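Local coordinates for protein ESSB (Staphylococcus aureus, PDB 4ANN) that forms an integral membrane component of the type VII secretion system and is probably required for secretion of EsxA and EsxB, at residues Phe34-Leu39 / Gln126-Pro131; Phe139-Lys144 / Gly163-His168; Ala145-Ala150 / Thr171-Lys176; Ile178-Ala181 / Leu185-Ala188. All blocks are in the same frame, centred on the assembly; numbering follows the deposited sequence. Where two conformers were deposited one is given.

Overall arrangement
From the N terminus, interaction 1 comes first: the loop 34-39 that follows strand 21-25 meets residues 126-131, closing a long excursion that holds most of the strands and helix 80-89. It stands apart, its centre 30 Å or more from the other three. The chain then turns helical. Helix 136-151 supplies one side of both interaction 2 and interaction 3, whose segments alternate along the chain, so their loops cross. Interaction 4 follows them and closes the short connection between helices 172-179 and 183-192. Lys144 joins interactions 2 and 4, the pair His168-Glu174 joins 2 and 3, and Ile148 on Ile178 joins 3 and 4.

Interaction 1. Residues Phe34-Leu39 / Gln126-Pro131; sequences FHLMYL and QNVVDP
Two bends in the Met37 side chain, at chi2 (-71°) and chi3 (98°), curl its end toward residues 126-131 and bring the CE methyl up to Val128, although its CB does not point that way. Met37 was modelled in two conformers; the contacts given here are those of one of them, and they may differ in the other. In it CE lies 3.6 Å from CG1 of Val128, and the two side chains run past each other in opposite directions. The same methyl comes within 4.2 Å of CG1 of Val129, so the end of a single flexible thioether chain touches two branched neighbours.

CG1 of Val128 lies opposite the backbone N, at a chi1 of 172°, which presents this methyl to Met37 and the other, CG2, to Leu36. Leu36 CD1 approaches Val128 CG2 at 4.2 Å, methyl against methyl. The contact is thus purely apolar: a flexible, unbranched methionine reaches across to the compact beta-branched valines, while the leucine meets Val128 through one methyl. Val128 and Val129 together face Leu125 in what fits a classic beta bulge, consistent with both consecutive side chains pointing toward the 34-39 loop.

Around this contact, Leu36 also rests on Arg100 and Val129 on Ile29, while Phe34 meets Phe59 of strand 58-63 edge-to-face. The contact therefore joins the loop between strands 21-25 and 50-54 to the link between strand 124-125 and helix 136-151.

Interaction 2. Residues Phe139-Lys144 / Gly163-His168; sequences FLTRYK and GNLELH
Leu165 projects from its short 3-10 turn toward Thr141 and Lys144, two side chains one turn apart on helix 136-151. Its torsions aim a single methyl: with chi1 at -168° and chi2 at 64°, CD2 lies trans to CA and so becomes the forward end of the chain. This CD2 is 4.5 Å from CG2 of Thr141 and 4.4 Å from CD of Lys144, a loose touch that falls between the two residues.

Thr141 divides its roles between its branches. At a chi1 of -67° its OG1 lies beside the backbone N and makes a weak hydrogen bond back to Ala137 O, as threonines in helices often do, while CG2 is left to face Leu165. Lys144 is fully extended beyond CB, each later torsion being trans, and it serves as an apolar rod over its middle length: CD meets the leucine, and NZ is carried past it to accepting carbonyls, those of Ile178 and Ala180.

The contact belongs to the helical part of the cytoplasmic segment, whose family is grouped with the protein kinases, consistent with a kinase-like fold. Here the turn between helices 157-162 and 172-179 leans on helix 136-151.

The carbonyls of Ile178, in the last turn of helix 172-179, and of Ala180, just beyond it, receive NZ of Lys144; the helix dipole there would probably favour a positive group. Glu166 adds an opposite charge at longer range, its OE2 6.2 Å from Lys144 NZ, too far for direct contact. Leu165 itself also packs on Ile178, and His168 on Leu160 of helix 157-162.

Interaction 3. Residues Ala145-Ala150 / Thr171-Lys176; sequences ALVICA and TPFETK
Ile148 and Glu174 cross at about a right angle, and the glutamate can be traced along its length. CB of Glu174 passes 4.4 Å from CG1 of Ile148. CG, turned beside the backbone N by a chi1 of -67°, settles 4.0 Å from the isoleucine's CG2. From there the chain runs extended, and CD continues over the same methyl. The carboxylate then splits its work. OE2 still touches Ile148 CG2, at 3.6 Å, yet it also accepts from Gln155 NE2 and, at 2.7 Å, from a water. That water gives its second proton to Ile148 O, 2.9 Å away, so it bridges the helices at a buried place. OE1 accepts from His168 NE2 and, 55° out of the carboxylate plane, from Thr171 N at 3.2 Å. Several donors therefore fix the rotation of the group, and a long polar side chain suits a place where apolar stem and charged tip are both used.

Beside it, Val147 CG1 lies 4.0 Å from Phe173 CZ, meeting the ring obliquely, while Phe173 also contacts the ring of Phe151.

Thr171, at the N-cap, answers in kind: its OG1 accepts weakly from Glu174 N. Reciprocal side-chain to backbone bonds of this sort are the capping box, the classic start of a helix, here helix 172-179 laid against helix 136-151.

Interaction 4. Residues Ile178-Ala181 / Leu185-Ala188; sequences IEAA and LLTA
The short connection between consecutive helices 172-179 and 183-192 carries this contact, with Ala180 and Ala181 folded back on Leu185 and Leu186. At Ala180 the backbone leaves helical geometry (phi -54°, psi 125°), which swings the chain round and points its CB at the next helix. That methyl, CB of Ala180, sits over backbone, 3.8 Å from CA of Leu186 and 4.2 Å from C of Leu185. From CB of Ala180 to CB of Leu186 the distance is 4.0 Å. A side chain no larger than a methyl suits such close approach to a helix backbone.

Ala181 makes the outer half of the contact: its CB touches CD1 of Leu185 at 3.9 Å, methyl to methyl, on the exposed side of the contact. Leu185 has its CG beside the backbone N (chi1 -68°), which leads the branch back over the connection. Leu186 takes the other course, with CG trans to the backbone N, and its branch runs to the interior.

Thr182 OG1 accepts from Leu185 N near the start of the second helix. Leu186 packs inward on Leu140 and Tyr143 of helix 136-151, and Ile178 lies against Ile148 of the same helix, so the connection closes over one long helix on which both flanking helices rest.

Interaction 1. Residues Phe34-Leu39 / Gln126-Pro131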
loop_
_atom_site.group_PDB
_atom_site.type_symbol
_atom_site.label_atom_id
_atom_site.label_comp_id
_atom_site.label_asym_id
_atom_site.label_seq_id
_atom_site.Cartn_x
_atom_site.Cartn_y
_atom_site.Cartn_z
ATOM N N PHE A 34 17.858 -16.305 8.475
ATOM C CA PHE A 34 16.664 -17.124 8.746
ATOM C C PHE A 34 15.944 -16.729 10.031
ATOM O O PHE A 34 14.710 -16.751 10.089
ATOM C CB PHE A 34 17.087 -18.596 8.761
ATOM C CG PHE A 34 17.218 -19.269 7.382
ATOM C CD1 PHE A 34 17.440 -18.599 6.226
ATOM C CD2 PHE A 34 17.107 -20.627 7.257
ATOM C CE1 PHE A 34 17.560 -19.295 5.022
ATOM C CE2 PHE A 34 17.226 -21.367 6.116
ATOM C CZ PHE A 34 17.456 -20.644 4.956
ATOM N N HIS A 35 16.764 -16.317 11.037
ATOM C CA HIS A 35 16.257 -16.057 12.371
ATOM C C HIS A 35 15.573 -14.712 12.435
ATOM O O HIS A 35 15.100 -14.248 13.460
ATOM C CB HIS A 35 17.358 -16.024 13.446
ATOM C CG HIS A 35 18.159 -14.762 13.301
ATOM N ND1 HIS A 35 18.054 -13.663 14.092
ATOM C CD2 HIS A 35 19.100 -14.475 12.363
ATOM C CE1 HIS A 35 18.908 -12.757 13.668
ATOM N NE2 HIS A 35 19.559 -13.206 12.616
ATOM N N LEU A 36 15.491 -14.019 11.306
ATOM C CA LEU A 36 14.709 -12.803 11.287
ATOM C C LEU A 36 13.352 -13.009 10.672
ATOM O O LEU A 36 12.538 -12.095 10.694
ATOM C CB LEU A 36 15.487 -11.741 10.507
ATOM C CG LEU A 36 16.804 -11.401 11.187
ATOM C CD1 LEU A 36 17.663 -10.579 10.264
ATOM C CD2 LEU A 36 16.528 -10.651 12.514
ATOM N N MET A 37 13.104 -14.206 10.083
ATOM C CA MET A 37 11.830 -14.361 9.345
ATOM C C MET A 37 10.629 -14.232 10.275
ATOM O O MET A 37 9.527 -13.875 9.848
ATOM C CB MET A 37 11.873 -15.661 8.556
ATOM C CG MET A 37 12.888 -15.688 7.425
ATOM S SD MET A 37 12.510 -14.666 5.975
ATOM C CE MET A 37 13.469 -13.225 6.333
ATOM N N TYR A 38 10.794 -14.502 11.562
ATOM C CA TYR A 38 9.709 -14.340 12.544
ATOM C C TYR A 38 9.189 -12.902 12.529
ATOM O O TYR A 38 8.047 -12.655 12.900
ATOM C CB TYR A 38 10.199 -14.740 13.955
ATOM C CG TYR A 38 10.919 -13.637 14.683
ATOM C CD1 TYR A 38 12.280 -13.443 14.407
ATOM C CD2 TYR A 38 10.297 -12.786 15.612
ATOM C CE1 TYR A 38 13.027 -12.442 15.004
ATOM C CE2 TYR A 38 11.022 -11.781 16.228
ATOM C CZ TYR A 38 12.358 -11.641 15.913
ATOM O OH TYR A 38 13.039 -10.641 16.559
ATOM N N LEU A 39 10.009 -11.917 12.123
ATOM C CA LEU A 39 9.516 -10.514 12.075
ATOM C C LEU A 39 8.373 -10.400 11.115
ATOM O O LEU A 39 7.548 -9.431 11.234
ATOM C CB LEU A 39 10.632 -9.566 11.691
ATOM C CG LEU A 39 11.751 -9.467 12.738
ATOM C CD1 LEU A 39 12.896 -8.598 12.239
ATOM C CD2 LEU A 39 11.253 -9.003 14.094
ATOM N N GLN A 126 14.206 -4.743 5.314
ATOM C CA GLN A 126 15.353 -4.073 4.716
ATOM C C GLN A 126 16.569 -4.954 4.726
ATOM O O GLN A 126 16.903 -5.539 5.750
ATOM C CB GLN A 126 15.619 -2.766 5.463
ATOM C CG GLN A 126 14.346 -1.907 5.294
ATOM C CD GLN A 126 14.763 -0.770 4.365
ATOM O OE1 GLN A 126 15.147 -1.022 3.225
ATOM N NE2 GLN A 126 14.686 0.412 4.979
ATOM N N ASN A 127 17.198 -5.067 3.556
ATOM C CA ASN A 127 18.492 -5.717 3.452
ATOM C C ASN A 127 18.334 -7.215 3.673
ATOM O O ASN A 127 19.386 -7.849 3.726
ATOM C CB ASN A 127 19.533 -5.198 4.452
ATOM C CG ASN A 127 19.760 -3.715 4.383
ATOM O OD1 ASN A 127 19.848 -2.972 5.372
ATOM N ND2 ASN A 127 19.895 -3.215 3.157
ATOM N N VAL A 128 17.105 -7.716 3.727
ATOM C CA VAL A 128 16.884 -9.115 4.066
ATOM C C VAL A 128 15.996 -9.876 3.097
ATOM O O VAL A 128 16.349 -10.954 2.675
ATOM C CB VAL A 128 16.316 -9.208 5.491
ATOM C CG1 VAL A 128 15.908 -10.619 5.773
ATOM C CG2 VAL A 128 17.346 -8.738 6.484
ATOM N N VAL A 129 14.798 -9.306 2.822
ATOM C CA VAL A 129 13.904 -9.943 1.873
ATOM C C VAL A 129 13.059 -8.877 1.192
ATOM O O VAL A 129 12.686 -7.854 1.823
ATOM C CB VAL A 129 13.049 -11.052 2.523
ATOM C CG1 VAL A 129 12.057 -10.495 3.525
ATOM C CG2 VAL A 129 12.295 -11.853 1.459
ATOM N N ASP A 130 12.742 -9.092 -0.060
ATOM C CA ASP A 130 11.886 -8.242 -0.866
ATOM C C ASP A 130 10.492 -8.206 -0.283
ATOM O O ASP A 130 10.120 -9.095 0.532
ATOM C CB ASP A 130 11.858 -8.769 -2.314
ATOM C CG ASP A 130 13.118 -8.505 -3.098
ATOM O OD1 ASP A 130 13.975 -7.714 -2.653
ATOM O OD2 ASP A 130 13.239 -9.133 -4.199
ATOM N N PRO A 131 9.642 -7.195 -0.589
ATOM C CA PRO A 131 9.881 -6.142 -1.563
ATOM C C PRO A 131 10.930 -5.119 -1.116
ATOM O O PRO A 131 11.125 -4.829 0.057
ATOM C CB PRO A 131 8.510 -5.444 -1.738
ATOM C CG PRO A 131 7.781 -5.798 -0.464
ATOM C CD PRO A 131 8.261 -7.170 -0.122
#

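Interaction 2. Residues Phe139-Lys144 / Gly163-His168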
loop_
_atom_site.group_PDB
_atom_site.type_symbol
_atom_site.label_atom_id
_atom_site.label_comp_id
_atom_site.label_asym_id
_atom_site.label_seq_id
_atom_site.Cartn_x
_atom_site.Cartn_y
_atom_site.Cartn_z
ATOM N N PHE A 139 6.217 6.226 -5.040
ATOM C CA PHE A 139 5.191 6.296 -4.005
ATOM C C PHE A 139 4.153 7.372 -4.375
ATOM O O PHE A 139 2.926 7.162 -4.279
ATOM C CB PHE A 139 5.848 6.635 -2.654
ATOM C CG PHE A 139 4.816 6.730 -1.526
ATOM C CD1 PHE A 139 4.341 5.613 -0.893
ATOM C CD2 PHE A 139 4.286 7.961 -1.137
ATOM C CE1 PHE A 139 3.419 5.631 0.136
ATOM C CE2 PHE A 139 3.355 7.995 -0.116
ATOM C CZ PHE A 139 2.851 6.879 0.473
ATOM N N LEU A 140 4.611 8.517 -4.836
ATOM C CA LEU A 140 3.695 9.589 -5.235
ATOM C C LEU A 140 2.849 9.169 -6.411
ATOM O O LEU A 140 1.640 9.448 -6.402
ATOM C CB LEU A 140 4.490 10.862 -5.526
ATOM C CG LEU A 140 3.643 12.044 -5.921
ATOM C CD1 LEU A 140 2.591 12.358 -4.820
ATOM C CD2 LEU A 140 4.541 13.262 -6.176
ATOM N N THR A 141 3.422 8.545 -7.439
ATOM C CA THR A 141 2.613 8.112 -8.571
ATOM C C THR A 141 1.533 7.138 -8.110
ATOM O O THR A 141 0.383 7.203 -8.550
ATOM C CB THR A 141 3.534 7.441 -9.610
ATOM O OG1 THR A 141 4.385 8.449 -10.140
ATOM C CG2 THR A 141 2.751 6.835 -10.748
ATOM N N ARG A 142 1.921 6.174 -7.276
ATOM C CA ARG A 142 0.947 5.187 -6.776
ATOM C C ARG A 142 -0.141 5.850 -5.933
ATOM O O ARG A 142 -1.335 5.497 -6.038
ATOM C CB ARG A 142 1.686 4.088 -6.040
ATOM C CG ARG A 142 2.488 3.199 -6.939
ATOM C CD ARG A 142 3.430 2.259 -6.175
ATOM N NE ARG A 142 3.975 1.300 -7.107
ATOM C CZ ARG A 142 3.436 0.131 -7.416
ATOM N NH1 ARG A 142 2.359 -0.384 -6.800
ATOM N NH2 ARG A 142 4.018 -0.603 -8.327
ATOM N N TYR A 143 0.216 6.816 -5.092
ATOM C CA TYR A 143 -0.780 7.538 -4.294
ATOM C C TYR A 143 -1.758 8.284 -5.195
ATOM O O TYR A 143 -2.975 8.234 -5.004
ATOM C CB TYR A 143 -0.020 8.428 -3.299
ATOM C CG TYR A 143 -0.799 8.950 -2.141
ATOM C CD1 TYR A 143 -2.161 8.832 -1.909
ATOM C CD2 TYR A 143 -0.093 9.619 -1.160
ATOM C CE1 TYR A 143 -2.767 9.378 -0.801
ATOM C CE2 TYR A 143 -0.694 10.168 -0.037
ATOM C CZ TYR A 143 -2.041 10.009 0.152
ATOM O OH TYR A 143 -2.646 10.561 1.277
ATOM N N LYS A 144 -1.242 8.963 -6.221
ATOM C CA LYS A 144 -2.076 9.629 -7.179
ATOM C C LYS A 144 -3.054 8.671 -7.837
ATOM O O LYS A 144 -4.237 8.977 -8.022
ATOM C CB LYS A 144 -1.221 10.323 -8.246
ATOM C CG LYS A 144 -0.461 11.531 -7.756
ATOM C CD LYS A 144 0.543 12.059 -8.746
ATOM C CE LYS A 144 1.109 13.389 -8.340
ATOM N NZ LYS A 144 2.123 13.878 -9.340
ATOM N N GLY A 163 1.305 3.748 -17.240
ATOM C CA GLY A 163 1.173 4.614 -18.381
ATOM C C GLY A 163 2.090 5.812 -18.312
ATOM O O GLY A 163 2.885 6.006 -17.364
ATOM N N ASN A 164 2.012 6.641 -19.331
ATOM C CA ASN A 164 2.649 7.967 -19.354
ATOM C C ASN A 164 1.651 8.864 -18.685
ATOM O O ASN A 164 0.684 9.329 -19.306
ATOM C CB ASN A 164 2.946 8.310 -20.823
ATOM C CG ASN A 164 3.675 9.611 -20.984
ATOM O OD1 ASN A 164 4.456 9.801 -22.009
ATOM N ND2 ASN A 164 3.479 10.535 -20.116
ATOM N N LEU A 165 1.837 9.134 -17.421
ATOM C CA LEU A 165 0.763 9.719 -16.593
ATOM C C LEU A 165 0.342 11.077 -17.084
ATOM O O LEU A 165 -0.870 11.367 -17.114
ATOM C CB LEU A 165 1.174 9.749 -15.117
ATOM C CG LEU A 165 0.068 10.054 -14.142
ATOM C CD1 LEU A 165 -1.014 8.966 -14.155
ATOM C CD2 LEU A 165 0.663 10.254 -12.743
ATOM N N GLU A 166 1.280 11.939 -17.522
ATOM C CA GLU A 166 0.868 13.255 -17.952
ATOM C C GLU A 166 0.130 13.249 -19.267
ATOM O O GLU A 166 -0.530 14.246 -19.579
ATOM C CB GLU A 166 2.108 14.179 -17.952
ATOM C CG GLU A 166 2.467 14.412 -16.503
ATOM C CD GLU A 166 2.747 15.811 -16.114
ATOM O OE1 GLU A 166 2.406 16.693 -16.897
ATOM O OE2 GLU A 166 3.340 15.916 -15.036
ATOM N N LEU A 167 0.163 12.166 -20.035
ATOM C CA LEU A 167 -0.645 12.029 -21.234
ATOM C C LEU A 167 -2.033 11.463 -20.925
ATOM O O LEU A 167 -2.819 11.215 -21.852
ATOM C CB LEU A 167 0.074 11.185 -22.258
ATOM C CG LEU A 167 1.371 11.808 -22.821
ATOM C CD1 LEU A 167 1.927 10.950 -23.948
ATOM C CD2 LEU A 167 1.211 13.229 -23.330
ATOM N N HIS A 168 -2.379 11.247 -19.664
ATOM C CA HIS A 168 -3.708 10.733 -19.315
ATOM C C HIS A 168 -4.796 11.645 -19.837
ATOM O O HIS A 168 -4.759 12.860 -19.674
ATOM C CB HIS A 168 -3.776 10.661 -17.783
ATOM C CG HIS A 168 -5.126 10.260 -17.256
ATOM N ND1 HIS A 168 -5.520 8.976 -17.322
ATOM C CD2 HIS A 168 -6.135 10.905 -16.669
ATOM C CE1 HIS A 168 -6.725 8.827 -16.846
ATOM N NE2 HIS A 168 -7.151 10.020 -16.393
#

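Interaction 3. Residues Ala145-Ala150 / Thr171-Lys176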
loop_
_atom_site.group_PDB
_atom_site.type_symbol
_atom_site.label_atom_id
_atom_site.label_comp_id
_atom_site.label_asym_id
_atom_site.label_seq_id
_atom_site.Cartn_x
_atom_site.Cartn_y
_atom_site.Cartn_z
ATOM N N ALA A 145 -2.545 7.503 -8.234
ATOM C CA ALA A 145 -3.384 6.511 -8.872
ATOM C C ALA A 145 -4.496 6.034 -7.935
ATOM O O ALA A 145 -5.644 5.855 -8.373
ATOM C CB ALA A 145 -2.568 5.358 -9.393
ATOM N N LEU A 146 -4.199 5.843 -6.668
ATOM C CA LEU A 146 -5.230 5.497 -5.699
ATOM C C LEU A 146 -6.304 6.578 -5.595
ATOM O O LEU A 146 -7.497 6.299 -5.525
ATOM C CB LEU A 146 -4.641 5.219 -4.304
ATOM C CG LEU A 146 -3.776 3.956 -4.179
ATOM C CD1 LEU A 146 -3.166 3.900 -2.793
ATOM C CD2 LEU A 146 -4.537 2.698 -4.437
ATOM N N VAL A 147 -5.891 7.858 -5.558
ATOM C CA VAL A 147 -6.852 8.946 -5.492
ATOM C C VAL A 147 -7.779 8.909 -6.713
ATOM O O VAL A 147 -9.000 9.032 -6.618
ATOM C CB VAL A 147 -6.132 10.292 -5.363
ATOM C CG1 VAL A 147 -7.126 11.445 -5.541
ATOM C CG2 VAL A 147 -5.385 10.409 -4.037
ATOM N N ILE A 148 -7.180 8.771 -7.910
ATOM C CA ILE A 148 -7.963 8.741 -9.138
ATOM C C ILE A 148 -8.941 7.595 -9.110
ATOM O O ILE A 148 -10.123 7.738 -9.450
ATOM C CB ILE A 148 -7.005 8.678 -10.356
ATOM C CG1 ILE A 148 -6.250 9.997 -10.488
ATOM C CG2 ILE A 148 -7.768 8.302 -11.617
ATOM C CD1 ILE A 148 -5.114 9.976 -11.468
ATOM N N CYS A 149 -8.472 6.404 -8.720
ATOM C CA CYS A 149 -9.349 5.234 -8.653
ATOM C C CYS A 149 -10.470 5.403 -7.662
ATOM O O CYS A 149 -11.601 4.979 -7.894
ATOM C CB CYS A 149 -8.532 3.991 -8.329
ATOM S SG CYS A 149 -7.455 3.435 -9.668
ATOM N N ALA A 150 -10.189 6.040 -6.514
ATOM C CA ALA A 150 -11.218 6.240 -5.499
ATOM C C ALA A 150 -12.348 7.117 -6.048
ATOM O O ALA A 150 -13.491 6.931 -5.597
ATOM C CB ALA A 150 -10.625 6.851 -4.244
ATOM N N THR A 171 -10.671 13.635 -16.452
ATOM C CA THR A 171 -11.410 14.764 -15.964
ATOM C C THR A 171 -10.441 15.837 -15.492
ATOM O O THR A 171 -9.271 15.575 -15.214
ATOM C CB THR A 171 -12.343 14.329 -14.809
ATOM O OG1 THR A 171 -11.558 13.725 -13.763
ATOM C CG2 THR A 171 -13.375 13.262 -15.157
ATOM N N PRO A 172 -10.927 17.062 -15.331
ATOM C CA PRO A 172 -10.097 18.109 -14.710
ATOM C C PRO A 172 -9.582 17.736 -13.333
ATOM O O PRO A 172 -8.438 18.057 -13.013
ATOM C CB PRO A 172 -11.066 19.311 -14.706
ATOM C CG PRO A 172 -11.967 19.039 -15.864
ATOM C CD PRO A 172 -12.241 17.542 -15.821
ATOM N N PHE A 173 -10.371 17.071 -12.508
ATOM C CA PHE A 173 -9.900 16.600 -11.208
ATOM C C PHE A 173 -8.665 15.715 -11.337
ATOM O O PHE A 173 -7.691 15.858 -10.630
ATOM C CB PHE A 173 -11.019 15.834 -10.537
ATOM C CG PHE A 173 -10.639 15.184 -9.218
ATOM C CD1 PHE A 173 -10.612 15.866 -8.025
ATOM C CD2 PHE A 173 -10.318 13.861 -9.146
ATOM C CE1 PHE A 173 -10.264 15.289 -6.846
ATOM C CE2 PHE A 173 -9.963 13.241 -7.970
ATOM C CZ PHE A 173 -9.941 13.953 -6.809
ATOM N N GLU A 174 -8.656 14.821 -12.272
ATOM C CA GLU A 174 -7.627 13.846 -12.498
ATOM C C GLU A 174 -6.397 14.588 -12.924
ATOM O O GLU A 174 -5.280 14.254 -12.462
ATOM C CB GLU A 174 -7.998 12.729 -13.489
ATOM C CG GLU A 174 -9.075 11.841 -12.941
ATOM C CD GLU A 174 -9.653 10.843 -13.900
ATOM O OE1 GLU A 174 -9.465 10.987 -15.113
ATOM O OE2 GLU A 174 -10.377 9.929 -13.406
ATOM N N THR A 175 -6.507 15.585 -13.788
ATOM C CA THR A 175 -5.308 16.380 -14.160
ATOM C C THR A 175 -4.684 17.048 -12.951
ATOM O O THR A 175 -3.473 17.100 -12.828
ATOM C CB THR A 175 -5.717 17.398 -15.227
ATOM O OG1 THR A 175 -6.098 16.671 -16.361
ATOM C CG2 THR A 175 -4.551 18.349 -15.568
ATOM N N LYS A 176 -5.510 17.636 -12.075
ATOM C CA LYS A 176 -4.975 18.316 -10.906
ATOM C C LYS A 176 -4.227 17.339 -10.009
ATOM O O LYS A 176 -3.178 17.651 -9.446
ATOM C CB LYS A 176 -6.022 19.053 -10.099
ATOM C CG LYS A 176 -6.566 20.321 -10.794
HETATM O O HOH W 1 -11.007 10.114 -10.760
#

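Interaction 4. Residues Ile178-Ala181 / Leu185-Ala188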
loop_
_atom_site.group_PDB
_atom_site.type_symbol
_atom_site.label_atom_id
_atom_site.label_comp_id
_atom_site.label_asym_id
_atom_site.label_seq_id
_atom_site.Cartn_x
_atom_site.Cartn_y
_atom_site.Cartn_z
ATOM N N ILE A 178 -2.731 14.527 -10.978
ATOM C CA ILE A 178 -1.559 14.134 -11.702
ATOM C C ILE A 178 -0.483 15.186 -11.636
ATOM O O ILE A 178 0.722 14.853 -11.557
ATOM C CB ILE A 178 -1.925 13.773 -13.150
ATOM C CG1 ILE A 178 -2.668 12.417 -13.160
ATOM C CG2 ILE A 178 -0.700 13.755 -14.051
ATOM C CD1 ILE A 178 -3.352 12.099 -14.467
ATOM N N GLU A 179 -0.882 16.439 -11.676
ATOM C CA GLU A 179 0.072 17.534 -11.709
ATOM C C GLU A 179 0.622 17.879 -10.340
ATOM O O GLU A 179 1.600 18.655 -10.289
ATOM C CB GLU A 179 -0.551 18.737 -12.396
ATOM C CG GLU A 179 -0.681 18.453 -13.904
ATOM C CD GLU A 179 -1.071 19.760 -14.576
ATOM O OE1 GLU A 179 -1.244 20.700 -13.769
ATOM O OE2 GLU A 179 -1.174 19.648 -15.781
ATOM N N ALA A 180 0.053 17.412 -9.249
ATOM C CA ALA A 180 0.578 17.779 -7.913
ATOM C C ALA A 180 2.028 17.469 -7.829
ATOM O O ALA A 180 2.467 16.340 -8.106
ATOM C CB ALA A 180 -0.174 17.040 -6.818
ATOM N N ALA A 181 2.863 18.441 -7.496
ATOM C CA ALA A 181 4.271 18.281 -7.786
ATOM C C ALA A 181 4.961 17.385 -6.775
ATOM O O ALA A 181 5.960 16.828 -7.174
ATOM C CB ALA A 181 4.992 19.616 -7.855
ATOM N N LEU A 185 1.986 18.710 -1.660
ATOM C CA LEU A 185 1.079 19.429 -2.524
ATOM C C LEU A 185 -0.080 18.506 -2.867
ATOM O O LEU A 185 -1.195 19.030 -2.992
ATOM C CB LEU A 185 1.733 20.028 -3.770
ATOM C CG LEU A 185 2.708 21.187 -3.490
ATOM C CD1 LEU A 185 3.611 21.460 -4.664
ATOM C CD2 LEU A 185 1.912 22.405 -3.082
ATOM N N LEU A 186 0.089 17.209 -2.998
ATOM C CA LEU A 186 -1.068 16.327 -3.163
ATOM C C LEU A 186 -1.930 16.375 -1.913
ATOM O O LEU A 186 -3.164 16.481 -2.016
ATOM C CB LEU A 186 -0.639 14.885 -3.467
ATOM C CG LEU A 186 -1.756 13.901 -3.626
ATOM C CD1 LEU A 186 -2.718 14.286 -4.756
ATOM C CD2 LEU A 186 -1.213 12.491 -3.875
ATOM N N THR A 187 -1.325 16.311 -0.742
ATOM C CA THR A 187 -2.066 16.428 0.530
ATOM C C THR A 187 -2.859 17.702 0.550
ATOM O O THR A 187 -4.011 17.740 0.980
ATOM C CB THR A 187 -1.040 16.434 1.702
ATOM O OG1 THR A 187 -0.382 15.175 1.688
ATOM C CG2 THR A 187 -1.806 16.656 3.007
ATOM N N ALA A 188 -2.243 18.792 0.151
ATOM C CA ALA A 188 -2.875 20.107 0.191
ATOM C C ALA A 188 -4.035 20.152 -0.748
ATOM O O ALA A 188 -5.104 20.679 -0.422
ATOM C CB ALA A 188 -1.888 21.233 -0.184
#